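Hypothetical glycoside hydrolase (Parabacteroides distasonis, PDB 3TAW) is of unknown function but belongs to a family of carbohydrate-active enzymes built as five-bladed beta-propellers. Local coordinates at residues Cys13-Glu18 against Ser350-Asn355; Asn24-Pro29 against Ile92-Asp97; Val208-Ser213 against Leu230-Pro235; Gln74-Arg79 against Gly315-Gly320; Asp241-Glu246 against Asn266-Lys271. One frame throughout, in Å; residues are numbered along the deposited sequence. Where two conformers were deposited one is given.

Contact 1 (Cys13-Glu18 against Ser350-Asn355); sequences CLDGFE and SDKQLN. With MG (magnesium ion), chain D.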
# COMPACT_ATOMS: atom_id res chain seq x y z
N CYS A 13 8.87 9.45 -14.44
CA CYS A 13 8.71 9.01 -13.05
C CYS A 13 8.30 10.15 -12.12
O CYS A 13 8.49 11.32 -12.42
CB CYS A 13 9.96 8.28 -12.55
SG CYS A 13 11.30 9.31 -11.97
N LEU A 14 7.70 9.78 -11.00
CA LEU A 14 7.31 10.78 -10.01
C LEU A 14 8.44 10.84 -8.98
O LEU A 14 8.44 10.13 -7.97
CB LEU A 14 5.96 10.43 -9.38
CG LEU A 14 5.41 11.47 -8.40
CD1 LEU A 14 5.15 12.80 -9.10
CD2 LEU A 14 4.15 10.94 -7.75
N ASP A 15 9.41 11.68 -9.27
CA ASP A 15 10.54 11.89 -8.38
C ASP A 15 10.49 13.33 -7.85
O ASP A 15 9.43 13.95 -7.85
CB ASP A 15 11.87 11.51 -9.08
CG ASP A 15 12.16 12.32 -10.33
OD1 ASP A 15 11.41 13.25 -10.70
OD2 ASP A 15 13.19 11.99 -10.96
N GLY A 16 11.61 13.84 -7.35
CA GLY A 16 11.62 15.15 -6.74
C GLY A 16 11.16 15.13 -5.28
O GLY A 16 10.90 16.19 -4.70
N PHE A 17 11.05 13.95 -4.68
CA PHE A 17 10.58 13.86 -3.30
C PHE A 17 11.64 14.32 -2.30
O PHE A 17 12.83 14.02 -2.47
CB PHE A 17 10.11 12.45 -2.95
CG PHE A 17 8.77 12.13 -3.50
CD1 PHE A 17 7.64 12.71 -2.93
CD2 PHE A 17 8.62 11.30 -4.60
CE1 PHE A 17 6.38 12.44 -3.44
CE2 PHE A 17 7.37 11.01 -5.10
CZ PHE A 17 6.23 11.58 -4.53
N GLU A 18 11.20 15.06 -1.30
CA GLU A 18 12.08 15.51 -0.22
C GLU A 18 11.33 15.35 1.10
O GLU A 18 10.16 15.71 1.20
CB GLU A 18 12.46 16.97 -0.39
CG GLU A 18 12.98 17.32 -1.76
CD GLU A 18 13.60 18.69 -1.84
OE1 GLU A 18 13.49 19.48 -0.88
OE2 GLU A 18 14.23 18.98 -2.88
N SER A 350 6.75 16.22 -3.11
CA SER A 350 7.31 16.60 -4.41
C SER A 350 6.43 17.63 -5.13
O SER A 350 5.21 17.61 -5.00
CB SER A 350 7.43 15.39 -5.32
OG SER A 350 7.91 15.77 -6.61
N ASP A 351 7.09 18.48 -5.91
CA ASP A 351 6.45 19.52 -6.69
C ASP A 351 6.30 19.09 -8.16
O ASP A 351 5.73 19.83 -8.96
CB ASP A 351 7.27 20.81 -6.60
CG ASP A 351 7.16 21.48 -5.24
OD1 ASP A 351 6.03 21.67 -4.75
OD2 ASP A 351 8.19 21.84 -4.65
N LYS A 352 6.80 17.90 -8.50
CA LYS A 352 6.84 17.45 -9.89
C LYS A 352 5.45 17.37 -10.48
O LYS A 352 4.54 16.84 -9.86
CB LYS A 352 7.52 16.09 -10.03
CG LYS A 352 7.76 15.70 -11.52
CD LYS A 352 8.73 14.57 -11.67
CE LYS A 352 9.12 14.28 -13.16
NZ LYS A 352 10.29 13.32 -13.23
N GLN A 353 5.28 17.87 -11.70
CA GLN A 353 3.98 17.80 -12.31
C GLN A 353 4.05 16.74 -13.42
O GLN A 353 4.86 16.82 -14.32
CB GLN A 353 3.51 19.18 -12.79
CG GLN A 353 3.44 20.28 -11.64
CD GLN A 353 2.46 19.99 -10.45
OE1 GLN A 353 1.27 19.71 -10.64
NE2 GLN A 353 2.97 20.14 -9.22
N LEU A 354 3.22 15.71 -13.28
CA LEU A 354 3.16 14.64 -14.27
C LEU A 354 2.28 15.11 -15.41
O LEU A 354 1.49 16.07 -15.25
CB LEU A 354 2.58 13.37 -13.66
CG LEU A 354 3.38 12.71 -12.53
CD1 LEU A 354 2.62 11.52 -11.93
CD2 LEU A 354 4.73 12.30 -13.06
N ASN A 355 2.39 14.43 -16.55
CA ASN A 355 1.66 14.83 -17.74
C ASN A 355 0.34 14.05 -17.87
O ASN A 355 0.36 12.82 -18.12
CB ASN A 355 2.53 14.60 -18.97
CG ASN A 355 1.86 15.05 -20.23
OD1 ASN A 355 0.82 15.72 -20.19
ND2 ASN A 355 2.44 14.69 -21.39
MG MG D . -0.69 16.89 -20.94
O HOH W 1 9.98 18.44 -5.89
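Lys352 NZ is gripped from two directions by residues 13-18. It donates to the carbonyl Cys13 O at 2.8 Å and forms a salt bridge with Asp15 OD1, also 2.8 Å from Lys352 NZ. A weak third bond runs to Ala11 O. The ammonium meets Asp15 OD1 from above the carboxylate plane, 44° out of it. Lys352 gets there as an extended rod: CG is anti to the backbone N (chi1 -171°) and the later torsions stay near 180°. Its CD passes 3.1 Å from Asp15 OD1.

Ser350 supplies the second polar link. Its OG donates to Asp15 O at 2.7 Å and accepts from Lys352 N at 3.1 Å, so one hydroxyl both closes an ST turn and ties that turn to the other segment. Water 1 adds a bridge, donating to Gly16 O and accepting from Asp351 N. Ser350 ends strand 344-350, and the backbone of the preceding Val349 pairs with Glu18. The N-terminal stretch therefore lies beside the last strand of the chain, consistent with the way propellers bring both chain ends into one blade.

The apolar part flanks the polar one. Ser350 CB sits over one face of the Phe17 ring, a CH-pi contact 3.8 Å from the ring centroid, while Leu14 CD1 meets Leu354 CG at 3.9 Å, these two side chains crossing at about a right angle. Trp334 of strand 333-340 touches Leu14, Phe17 and Leu354. Farther along, Asn355 OD1 binds the magnesium ion at 2.1 Å, together with Phe356 O.

Contact 2 (Asn24-Pro29 against Ile92-Asp97); sequences NPVIKP and IHFERD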
# COMPACT_ATOMS: atom_id res chain seq x y z
N ASN A 24 9.65 14.34 10.29
CA ASN A 24 9.39 12.91 10.37
C ASN A 24 9.94 12.28 11.63
O ASN A 24 10.94 12.77 12.18
CB ASN A 24 9.95 12.17 9.16
CG ASN A 24 9.14 12.40 7.90
OD1 ASN A 24 7.93 12.51 7.95
ND2 ASN A 24 9.81 12.40 6.76
N PRO A 25 9.28 11.22 12.11
CA PRO A 25 8.04 10.64 11.60
C PRO A 25 6.80 11.44 11.99
O PRO A 25 6.79 12.07 13.06
CB PRO A 25 7.98 9.27 12.28
CG PRO A 25 8.83 9.39 13.50
CD PRO A 25 9.76 10.53 13.33
N VAL A 26 5.77 11.35 11.17
CA VAL A 26 4.54 12.10 11.37
C VAL A 26 3.47 11.32 12.16
O VAL A 26 2.54 11.93 12.68
CB VAL A 26 3.98 12.64 10.03
CG1 VAL A 26 4.96 13.62 9.41
CG2 VAL A 26 3.63 11.49 9.09
N ILE A 27 3.61 9.99 12.25
CA ILE A 27 2.76 9.16 13.13
C ILE A 27 3.64 8.20 13.89
O ILE A 27 4.40 7.42 13.30
CB ILE A 27 1.68 8.33 12.39
CG1 ILE A 27 0.87 9.20 11.43
CG2 ILE A 27 0.77 7.52 13.42
CD1 ILE A 27 -0.24 10.00 12.05
N LYS A 28 3.53 8.28 15.22
CA LYS A 28 4.22 7.39 16.14
C LYS A 28 3.19 6.65 17.04
O LYS A 28 2.07 7.12 17.21
CB LYS A 28 5.12 8.21 17.03
CG LYS A 28 6.12 9.12 16.32
CD LYS A 28 6.88 9.98 17.35
CE LYS A 28 7.74 11.02 16.65
NZ LYS A 28 8.19 12.14 17.57
N PRO A 29 3.59 5.51 17.62
CA PRO A 29 2.72 4.80 18.58
C PRO A 29 2.24 5.65 19.75
O PRO A 29 2.93 6.59 20.19
CB PRO A 29 3.62 3.67 19.09
CG PRO A 29 4.52 3.40 17.94
CD PRO A 29 4.83 4.76 17.38
N ILE A 92 1.54 17.21 7.03
CA ILE A 92 2.63 16.97 7.97
C ILE A 92 2.13 16.77 9.38
O ILE A 92 2.54 15.82 10.04
CB ILE A 92 3.62 18.14 7.95
CG1 ILE A 92 4.40 18.14 6.62
CG2 ILE A 92 4.57 18.11 9.16
CD1 ILE A 92 5.13 19.48 6.37
N HIS A 93 1.27 17.68 9.85
CA HIS A 93 0.68 17.61 11.18
C HIS A 93 -0.70 16.95 11.10
O HIS A 93 -1.56 17.42 10.38
CB HIS A 93 0.56 19.02 11.74
CG HIS A 93 1.87 19.73 11.86
ND1 HIS A 93 2.31 20.65 10.93
CD2 HIS A 93 2.87 19.60 12.77
CE1 HIS A 93 3.51 21.08 11.28
NE2 HIS A 93 3.87 20.47 12.40
N PHE A 94 -0.88 15.89 11.87
CA PHE A 94 -2.08 15.07 11.82
C PHE A 94 -2.85 15.08 13.11
O PHE A 94 -2.26 15.06 14.20
CB PHE A 94 -1.72 13.62 11.47
CG PHE A 94 -1.41 13.45 10.03
CD1 PHE A 94 -0.15 13.77 9.55
CD2 PHE A 94 -2.39 13.08 9.13
CE1 PHE A 94 0.12 13.68 8.19
CE2 PHE A 94 -2.13 12.96 7.78
CZ PHE A 94 -0.87 13.28 7.30
N GLU A 95 -4.16 15.11 12.96
CA GLU A 95 -5.10 14.95 14.06
C GLU A 95 -5.66 13.53 13.99
O GLU A 95 -6.27 13.14 12.98
CB GLU A 95 -6.19 15.97 13.91
CG GLU A 95 -7.25 15.92 15.00
CD GLU A 95 -8.16 17.14 14.92
OE1 GLU A 95 -9.04 17.16 14.04
OE2 GLU A 95 -7.96 18.05 15.75
N ARG A 96 -5.44 12.76 15.05
CA ARG A 96 -5.72 11.30 15.03
C ARG A 96 -6.93 10.95 15.86
O ARG A 96 -7.07 11.44 16.99
CB ARG A 96 -4.50 10.53 15.54
CG ARG A 96 -3.25 10.75 14.73
CD ARG A 96 -2.00 10.46 15.54
NE ARG A 96 -1.87 9.06 15.95
CZ ARG A 96 -0.75 8.54 16.45
NH1 ARG A 96 0.32 9.30 16.66
NH2 ARG A 96 -0.71 7.24 16.75
N ASP A 97 -7.78 10.10 15.32
CA ASP A 97 -8.87 9.51 16.07
C ASP A 97 -8.35 8.57 17.15
O ASP A 97 -7.36 7.85 16.97
CB ASP A 97 -9.82 8.74 15.14
CG ASP A 97 -10.80 9.64 14.40
OD1 ASP A 97 -10.74 10.89 14.54
OD2 ASP A 97 -11.65 9.05 13.70
O HOH W 2 1.66 14.54 12.80
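The Arg96 guanidinium has Ile27 CG2 over one face, 3.5 Å above the plane and over its centre, and the carbonyl Lys28 O at its edge. The Phe94 ring is met obliquely by the methyls Ile27 CD1 and Val26 CG2, with water 2 at its edge, in plane. The segment 24-29 carries a classic beta bulge: Val26 and Ile27 both face Val345 of strand 344-350, while Arg96 belongs to strand 95-96, outermost in a four-stranded antiparallel sheet. The contact thus joins an edge of that propeller sheet to the segment running beside strand 344-350.

Arg96 grips Lys28 O end-on with two nitrogens, NH1 and NH2, each 2.8 Å from that oxygen. Lys28 O lies only 10° out of the guanidinium plane, although both N-H...O angles are bent to about 140°. A bend at chi3 (64°) carries Arg96 NE out of the line of the preceding chain. NE itself is bonded to Tyr66 OH and NH2 has a salt bridge to Glu46, so further partners fix the group's rotation.

The remaining packing is apolar: Ile27 CD1 is 4.0 Å from Phe94 CB, the side chains crossing at about a right angle. Val26 points one methyl at a carbonyl, its CG1 3.3 Å from Ile92 O. Water 2 links the backbones, donating to Val26 O and Ile92 O and accepting from Phe94 N at 3.0 Å.

Contact 3 (Val208-Ser213 against Leu230-Pro235); sequences VYAATS and LKLFSP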
# COMPACT_ATOMS: atom_id res chain seq x y z
N VAL A 208 5.32 -8.77 -9.37
CA VAL A 208 4.21 -7.89 -9.72
C VAL A 208 3.26 -8.65 -10.66
O VAL A 208 3.61 -9.01 -11.81
CB VAL A 208 4.71 -6.58 -10.34
CG1 VAL A 208 3.54 -5.73 -10.82
CG2 VAL A 208 5.56 -5.82 -9.31
N TYR A 209 2.08 -8.94 -10.15
CA TYR A 209 1.00 -9.60 -10.86
C TYR A 209 -0.05 -8.55 -11.23
O TYR A 209 0.13 -7.36 -10.95
CB TYR A 209 0.34 -10.64 -9.93
CG TYR A 209 1.27 -11.65 -9.30
CD1 TYR A 209 1.81 -12.69 -10.05
CD2 TYR A 209 1.61 -11.59 -7.95
CE1 TYR A 209 2.64 -13.63 -9.46
CE2 TYR A 209 2.44 -12.54 -7.36
CZ TYR A 209 2.96 -13.55 -8.12
OH TYR A 209 3.79 -14.51 -7.55
N ALA A 210 -1.15 -8.97 -11.84
CA ALA A 210 -2.24 -8.03 -12.10
C ALA A 210 -3.60 -8.71 -12.01
O ALA A 210 -3.67 -9.93 -11.91
CB ALA A 210 -2.06 -7.35 -13.46
N ALA A 211 -4.66 -7.89 -12.03
CA ALA A 211 -6.02 -8.41 -12.03
C ALA A 211 -6.96 -7.38 -12.60
O ALA A 211 -6.69 -6.18 -12.55
CB ALA A 211 -6.45 -8.79 -10.61
N THR A 212 -8.06 -7.87 -13.14
CA THR A 212 -9.12 -7.01 -13.64
C THR A 212 -10.43 -7.24 -12.90
O THR A 212 -10.64 -8.27 -12.24
CB THR A 212 -9.31 -7.21 -15.15
OG1 THR A 212 -9.73 -8.56 -15.41
CG2 THR A 212 -8.01 -6.93 -15.90
N SER A 213 -11.34 -6.29 -13.03
CA SER A 213 -12.66 -6.38 -12.41
C SER A 213 -13.64 -5.51 -13.17
O SER A 213 -13.25 -4.48 -13.74
CB SER A 213 -12.60 -5.87 -10.96
OG SER A 213 -13.87 -5.89 -10.33
N LEU A 230 0.26 -14.71 -13.97
CA LEU A 230 1.13 -14.03 -14.90
C LEU A 230 2.04 -13.04 -14.15
O LEU A 230 1.55 -12.16 -13.42
CB LEU A 230 0.29 -13.29 -15.93
CG LEU A 230 1.04 -12.70 -17.10
CD1 LEU A 230 1.48 -13.85 -18.10
CD2 LEU A 230 0.21 -11.59 -17.77
N LYS A 231 3.35 -13.16 -14.37
CA LYS A 231 4.31 -12.26 -13.75
C LYS A 231 4.64 -11.12 -14.69
O LYS A 231 5.33 -11.31 -15.68
CB LYS A 231 5.58 -13.03 -13.39
CG LYS A 231 5.38 -14.07 -12.29
CD LYS A 231 6.62 -14.96 -12.17
CE LYS A 231 6.34 -16.24 -11.42
NZ LYS A 231 7.54 -17.14 -11.45
N LEU A 232 4.14 -9.91 -14.39
CA LEU A 232 4.45 -8.74 -15.23
C LEU A 232 5.91 -8.32 -15.12
O LEU A 232 6.55 -7.94 -16.12
CB LEU A 232 3.54 -7.56 -14.84
CG LEU A 232 2.14 -7.59 -15.46
CD1 LEU A 232 1.34 -8.82 -15.10
CD2 LEU A 232 1.36 -6.31 -15.05
N PHE A 233 6.44 -8.39 -13.91
CA PHE A 233 7.87 -8.36 -13.70
C PHE A 233 8.20 -8.98 -12.34
O PHE A 233 7.29 -9.37 -11.59
CB PHE A 233 8.53 -6.98 -13.93
CG PHE A 233 8.20 -5.90 -12.91
CD1 PHE A 233 8.93 -5.75 -11.73
CD2 PHE A 233 7.22 -4.95 -13.18
CE1 PHE A 233 8.67 -4.71 -10.85
CE2 PHE A 233 6.95 -3.91 -12.28
CZ PHE A 233 7.67 -3.79 -11.12
N SER A 234 9.49 -9.16 -12.11
CA SER A 234 9.95 -9.98 -11.01
C SER A 234 11.23 -9.39 -10.41
O SER A 234 11.90 -8.55 -11.04
CB SER A 234 10.27 -11.39 -11.51
OG SER A 234 9.15 -12.03 -12.10
N PRO A 235 11.60 -9.86 -9.22
CA PRO A 235 12.88 -9.50 -8.67
C PRO A 235 14.03 -9.86 -9.60
O PRO A 235 13.93 -10.81 -10.35
CB PRO A 235 12.95 -10.31 -7.37
CG PRO A 235 11.50 -10.53 -7.01
CD PRO A 235 10.84 -10.75 -8.31
O HOH W 3 -1.14 -11.73 -12.77
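Val208 packs from CB outwards against the ring of Phe233, on a classic beta bulge in which Leu232 and Phe233 both face Val208. CB lies 4.0 Å from Phe233 CE2. CG1, anti to the backbone N (chi1 174°), runs past the same ring atom and approaches Leu232 CB. CG2 makes the closest approach, 3.4 Å from Phe233 CZ: it stands over one face, displaced toward the rim, and its CH-pi vector is 23° off the ring normal. Tyr262 meets the Phe233 ring edge-to-face.

The backbone evidence for the bulge is a single antiparallel hydrogen-bonded bridge. Val208 N donates to Phe233 O at 3.0 Å, and Leu232 N donates to Val208 O at 2.8 Å, nearly along the C=O axis. The loop 230-235 is thereby tied at Val208 to the segment that carries strand 209-213, within a mixed sheet of the propeller.

Farther along the strand, Ala210 CB touches Leu232 CD2 at 3.9 Å. Tyr209 and Lys231 lie side by side, pointing the same way, and the hydroxyl Tyr209 OH is bonded to Asn207. At the edge of the Tyr209 ring, near its plane, Leu230 O comes 3.4 Å from Tyr209 CD1.

Contact 4 (Gln74-Arg79 against Gly315-Gly320); sequences QGIGSR and GQYPAG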
# COMPACT_ATOMS: atom_id res chain seq x y z
N GLN A 74 5.29 -10.31 20.30
CA GLN A 74 6.49 -9.77 19.66
C GLN A 74 6.86 -10.58 18.41
O GLN A 74 6.82 -11.81 18.44
CB GLN A 74 7.67 -9.81 20.65
CG GLN A 74 7.45 -8.97 21.90
CD GLN A 74 7.21 -7.50 21.59
OE1 GLN A 74 8.03 -6.85 20.93
NE2 GLN A 74 6.08 -6.96 22.05
N GLY A 75 7.24 -9.89 17.33
CA GLY A 75 7.65 -10.55 16.09
C GLY A 75 6.80 -10.04 14.94
O GLY A 75 5.61 -9.77 15.12
N ILE A 76 7.40 -9.92 13.76
CA ILE A 76 6.67 -9.48 12.59
C ILE A 76 5.52 -10.46 12.37
O ILE A 76 5.73 -11.67 12.33
CB ILE A 76 7.58 -9.41 11.34
CG1 ILE A 76 8.50 -8.19 11.43
CG2 ILE A 76 6.73 -9.38 10.05
CD1 ILE A 76 9.85 -8.39 10.79
N GLY A 77 4.31 -9.93 12.25
CA GLY A 77 3.13 -10.72 11.96
C GLY A 77 2.53 -11.47 13.13
O GLY A 77 1.59 -12.24 12.94
N SER A 78 3.01 -11.19 14.35
CA SER A 78 2.61 -11.92 15.55
C SER A 78 1.45 -11.29 16.34
O SER A 78 0.95 -11.89 17.30
CB SER A 78 3.81 -12.04 16.51
OG SER A 78 4.20 -10.74 16.96
N ARG A 79 1.04 -10.07 15.97
CA ARG A 79 0.11 -9.28 16.80
C ARG A 79 -1.17 -8.97 16.01
O ARG A 79 -1.52 -9.73 15.12
CB ARG A 79 0.82 -8.03 17.35
CG ARG A 79 1.49 -7.13 16.34
CD ARG A 79 3.00 -7.46 16.12
NE ARG A 79 3.74 -7.16 17.34
CZ ARG A 79 4.30 -5.99 17.64
NH1 ARG A 79 4.31 -4.95 16.79
NH2 ARG A 79 4.87 -5.86 18.82
N GLY A 315 14.09 -0.83 12.84
CA GLY A 315 12.94 -0.75 13.74
C GLY A 315 12.40 -2.14 13.92
O GLY A 315 13.19 -3.10 14.00
N GLN A 316 11.08 -2.29 13.93
CA GLN A 316 10.48 -3.61 14.04
C GLN A 316 11.04 -4.54 12.96
O GLN A 316 11.27 -5.72 13.19
CB GLN A 316 8.95 -3.57 13.96
CG GLN A 316 8.38 -5.00 13.99
CD GLN A 316 6.86 -5.14 13.94
OE1 GLN A 316 6.36 -6.23 14.28
NE2 GLN A 316 6.13 -4.11 13.50
N TYR A 317 11.24 -3.98 11.77
CA TYR A 317 11.97 -4.64 10.70
C TYR A 317 13.41 -4.17 10.79
O TYR A 317 13.70 -3.00 10.53
CB TYR A 317 11.37 -4.29 9.34
CG TYR A 317 12.04 -5.06 8.22
CD1 TYR A 317 11.85 -6.44 8.09
CD2 TYR A 317 12.92 -4.44 7.35
CE1 TYR A 317 12.51 -7.17 7.12
CE2 TYR A 317 13.56 -5.15 6.34
CZ TYR A 317 13.34 -6.51 6.23
OH TYR A 317 13.97 -7.22 5.23
N PRO A 318 14.32 -5.07 11.18
CA PRO A 318 15.66 -4.59 11.50
C PRO A 318 16.51 -4.04 10.35
O PRO A 318 17.38 -3.21 10.62
CB PRO A 318 16.36 -5.80 12.14
CG PRO A 318 15.44 -6.96 11.99
CD PRO A 318 14.09 -6.48 11.58
N ALA A 319 16.29 -4.49 9.12
CA ALA A 319 17.14 -4.09 7.98
C ALA A 319 16.69 -2.77 7.35
O ALA A 319 17.38 -2.25 6.49
CB ALA A 319 17.18 -5.19 6.92
N GLY A 320 15.55 -2.25 7.78
CA GLY A 320 15.05 -0.95 7.34
C GLY A 320 14.09 -1.01 6.17
O GLY A 320 14.20 -1.87 5.29
O HOH W 4 7.42 -7.08 16.66
O HOH W 5 4.35 -7.01 12.33
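Water-mediated bonds carry the polar part of the link between Gln316 and Gly75-Gly77. Gln316 OE1 accepts from water 4 at 2.7 Å, and water 4 accepts from Gly75 N. The same oxygen takes a second proton from water 5 at 2.9 Å, and water 5 in turn accepts from Gly77 N. One amide oxygen therefore reads two backbone N-H groups through two waters. Gln316 reaches them fully stretched, with CG anti to the backbone N (chi1 176°) and chi2 near 180°.

The charged Arg79 meets the neutral Gln316 amide without a hydrogen bond between them. Arg79 NH1 lies 3.5 Å from Gln316 OE1, but the angle is poor, and the guanidinium and amide planes are 58° apart. Arg79 is instead engaged by Ala73 O through NE, by Ser48 through NH2, and by salt bridges from NH1 to Glu69 and Asp49. Gln316 NE2 donates to Asp342 O and to Glu69, so both side chains converge on Glu69. Water 4 also lies over the centre of one guanidinium face, 3.4 Å above its plane.

Apolar contact rests on Ile76, whose CG1 lies 4.1 Å from Gln316 CG and whose CD1 meets the edge of the Tyr317 ring, near its plane, 3.9 Å from Tyr317 CD1. Tyr317 OH bonds Asn279 O.

Backbone turns present these groups. Gly75 to Ser78 is a type II turn closed by Ser78 N to Gly75 O at 3.1 Å, and Tyr317 to Gly320 is a type I turn. The chemistry implies a hydrated surface junction between two propeller loops, bridged by two waters and by Glu69, which binds both Arg79 and Gln316, with no direct hydrogen bond between the segments.

Contact 5 (Asp241-Glu246 against Asn266-Lys271); sequences DSQLTE and NEPGEK. With EDO (1,2-ethanediol), chain R.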
# COMPACT_ATOMS: atom_id res chain seq x y z
N ASP A 241 15.88 -4.20 -6.09
CA ASP A 241 14.70 -5.06 -6.06
C ASP A 241 15.01 -6.46 -6.54
O ASP A 241 14.52 -6.90 -7.57
CB ASP A 241 13.54 -4.42 -6.84
CG ASP A 241 13.88 -4.12 -8.31
OD1 ASP A 241 15.08 -4.02 -8.70
OD2 ASP A 241 12.90 -3.93 -9.09
N SER A 242 15.80 -7.17 -5.74
CA SER A 242 16.41 -8.44 -6.09
C SER A 242 15.83 -9.62 -5.31
O SER A 242 16.08 -10.78 -5.68
CB SER A 242 17.93 -8.36 -5.89
OG SER A 242 18.29 -7.63 -4.70
N GLN A 243 15.07 -9.35 -4.24
CA GLN A 243 14.35 -10.41 -3.54
C GLN A 243 12.84 -10.29 -3.63
O GLN A 243 12.14 -11.31 -3.73
CB GLN A 243 14.77 -10.51 -2.07
CG GLN A 243 14.20 -11.76 -1.39
CD GLN A 243 14.64 -11.91 0.06
OE1 GLN A 243 13.81 -11.93 0.97
NE2 GLN A 243 15.93 -12.02 0.27
N LEU A 244 12.33 -9.06 -3.56
CA LEU A 244 10.89 -8.80 -3.66
C LEU A 244 10.63 -7.58 -4.53
O LEU A 244 11.46 -6.68 -4.60
CB LEU A 244 10.24 -8.57 -2.28
CG LEU A 244 10.37 -9.66 -1.22
CD1 LEU A 244 9.88 -9.11 0.14
CD2 LEU A 244 9.65 -10.95 -1.62
N THR A 245 9.47 -7.59 -5.18
CA THR A 245 8.92 -6.44 -5.92
C THR A 245 7.46 -6.26 -5.49
O THR A 245 6.54 -6.88 -6.04
CB THR A 245 8.98 -6.63 -7.45
OG1 THR A 245 8.34 -7.87 -7.79
CG2 THR A 245 10.42 -6.66 -7.95
N GLU A 246 7.26 -5.44 -4.46
CA GLU A 246 5.97 -5.37 -3.77
C GLU A 246 5.26 -4.05 -4.08
O GLU A 246 5.77 -2.95 -3.79
CB GLU A 246 6.16 -5.55 -2.26
CG GLU A 246 4.86 -5.58 -1.49
CD GLU A 246 5.00 -6.16 -0.10
OE1 GLU A 246 6.14 -6.21 0.41
OE2 GLU A 246 3.96 -6.59 0.46
N ASN A 266 16.20 -5.80 -1.08
CA ASN A 266 17.56 -6.10 -1.58
C ASN A 266 18.09 -7.45 -1.10
O ASN A 266 18.18 -7.73 0.09
CB ASN A 266 18.50 -4.96 -1.16
CG ASN A 266 19.78 -4.90 -1.97
OD1 ASN A 266 19.84 -5.33 -3.13
ND2 ASN A 266 20.82 -4.32 -1.37
N GLU A 267 18.42 -8.31 -2.04
CA GLU A 267 19.08 -9.57 -1.71
C GLU A 267 20.44 -9.25 -1.08
O GLU A 267 21.17 -8.38 -1.57
CB GLU A 267 19.25 -10.40 -2.99
CG GLU A 267 19.73 -11.83 -2.76
CD GLU A 267 18.78 -12.69 -1.95
OE1 GLU A 267 17.56 -12.56 -2.07
OE2 GLU A 267 19.26 -13.56 -1.19
N PRO A 268 20.80 -9.94 0.02
CA PRO A 268 22.15 -9.73 0.53
C PRO A 268 23.22 -10.18 -0.48
O PRO A 268 22.99 -11.14 -1.23
CB PRO A 268 22.22 -10.63 1.77
CG PRO A 268 20.80 -10.86 2.18
CD PRO A 268 20.02 -10.85 0.87
N GLY A 269 24.36 -9.50 -0.49
CA GLY A 269 25.54 -9.99 -1.20
C GLY A 269 25.49 -9.65 -2.67
O GLY A 269 24.77 -8.75 -3.10
N GLU A 270 26.26 -10.39 -3.46
CA GLU A 270 26.56 -9.95 -4.82
C GLU A 270 25.40 -10.04 -5.79
O GLU A 270 25.43 -9.40 -6.84
CB GLU A 270 27.80 -10.68 -5.37
CG GLU A 270 29.09 -10.28 -4.66
CD GLU A 270 29.32 -8.76 -4.64
OE1 GLU A 270 28.96 -8.09 -5.64
OE2 GLU A 270 29.84 -8.24 -3.63
N LYS A 271 24.37 -10.81 -5.46
CA LYS A 271 23.22 -10.91 -6.35
C LYS A 271 22.17 -9.83 -6.07
O LYS A 271 21.16 -9.75 -6.75
CB LYS A 271 22.63 -12.32 -6.32
CG LYS A 271 23.54 -13.37 -6.97
CD LYS A 271 24.20 -12.86 -8.26
CE LYS A 271 25.05 -13.95 -8.92
NZ LYS A 271 25.55 -13.58 -10.28
C1 EDO R . 26.83 -17.49 -10.49
O1 EDO R . 25.94 -16.85 -9.57
C2 EDO R . 26.88 -16.66 -11.76
O2 EDO R . 27.05 -15.27 -11.45
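A classic beta bulge at the open end of the hairpin 244-254/257-265 sets up this contact: Gln243 and Leu244 both face Lys265, and residues 241-243 lead into the first strand just as 266-271 leave the second. The CA atoms of Ser242 and Asn266 are 5.2 Å apart, and those of Gln243 and Glu267 are 5.1 Å apart, so the two chains still run close beyond the regular pairing.

Ser242 makes the shorter link. Glu267 N donates to Ser242 OG at 2.7 Å with a nearly straight N-H...O angle of 166°. The OG sits between the backbone N and the carbonyl carbon (chi1 40°), and it is also hydrogen-bonded to Tyr239 O, so the hydroxyl has two partners, one of them across the contact. Ser242 CB touches Lys271 O at 3.6 Å, where the loop folds back.

The second bond joins side chains. Gln243 NE2 donates to Glu267 OE1 at 2.9 Å; the oxygen lies close to the amide plane of Gln243, whereas the nitrogen comes from above the carboxylate plane, 47° out of it. Glu267 bends at chi2, and the two side chains cross at about a right angle. Gln243 OE1 bonds Lys265 NZ, which settles which end of the Gln243 amide is the oxygen. Asn266 turns to Asp273 O through ND2. Together these features describe a classic beta bulge at the open end of an antiparallel beta hairpin, here in the mixed sheet of the propeller.

Overall arrangement
The contact centres lie about 15 to 19 Å from the centre of the chain, spread around a propeller-like body. Contact 1 joins residues near both chain ends and encloses the other four along the sequence. Contact 2 opens next and crosses contact 4, whose segments enclose contacts 3 and 5 in series. Contacts 3 and 5 reach the same mixed sheet, about 18 Å between centres, and touch, Pro235 CG lying 3.4 Å from Gln243 O. Contacts 4 and 5 approach to about 6 Å between nearest atoms. Contacts 2 and 3 stand on opposite sides of the chain's centre, about 33 Å between centres. Contacts 1, 2 and 4 join sequence-distant segments, contact 1 being consistent with propeller closure by the chain ends; contacts 3 and 5 join segments about 20 residues apart.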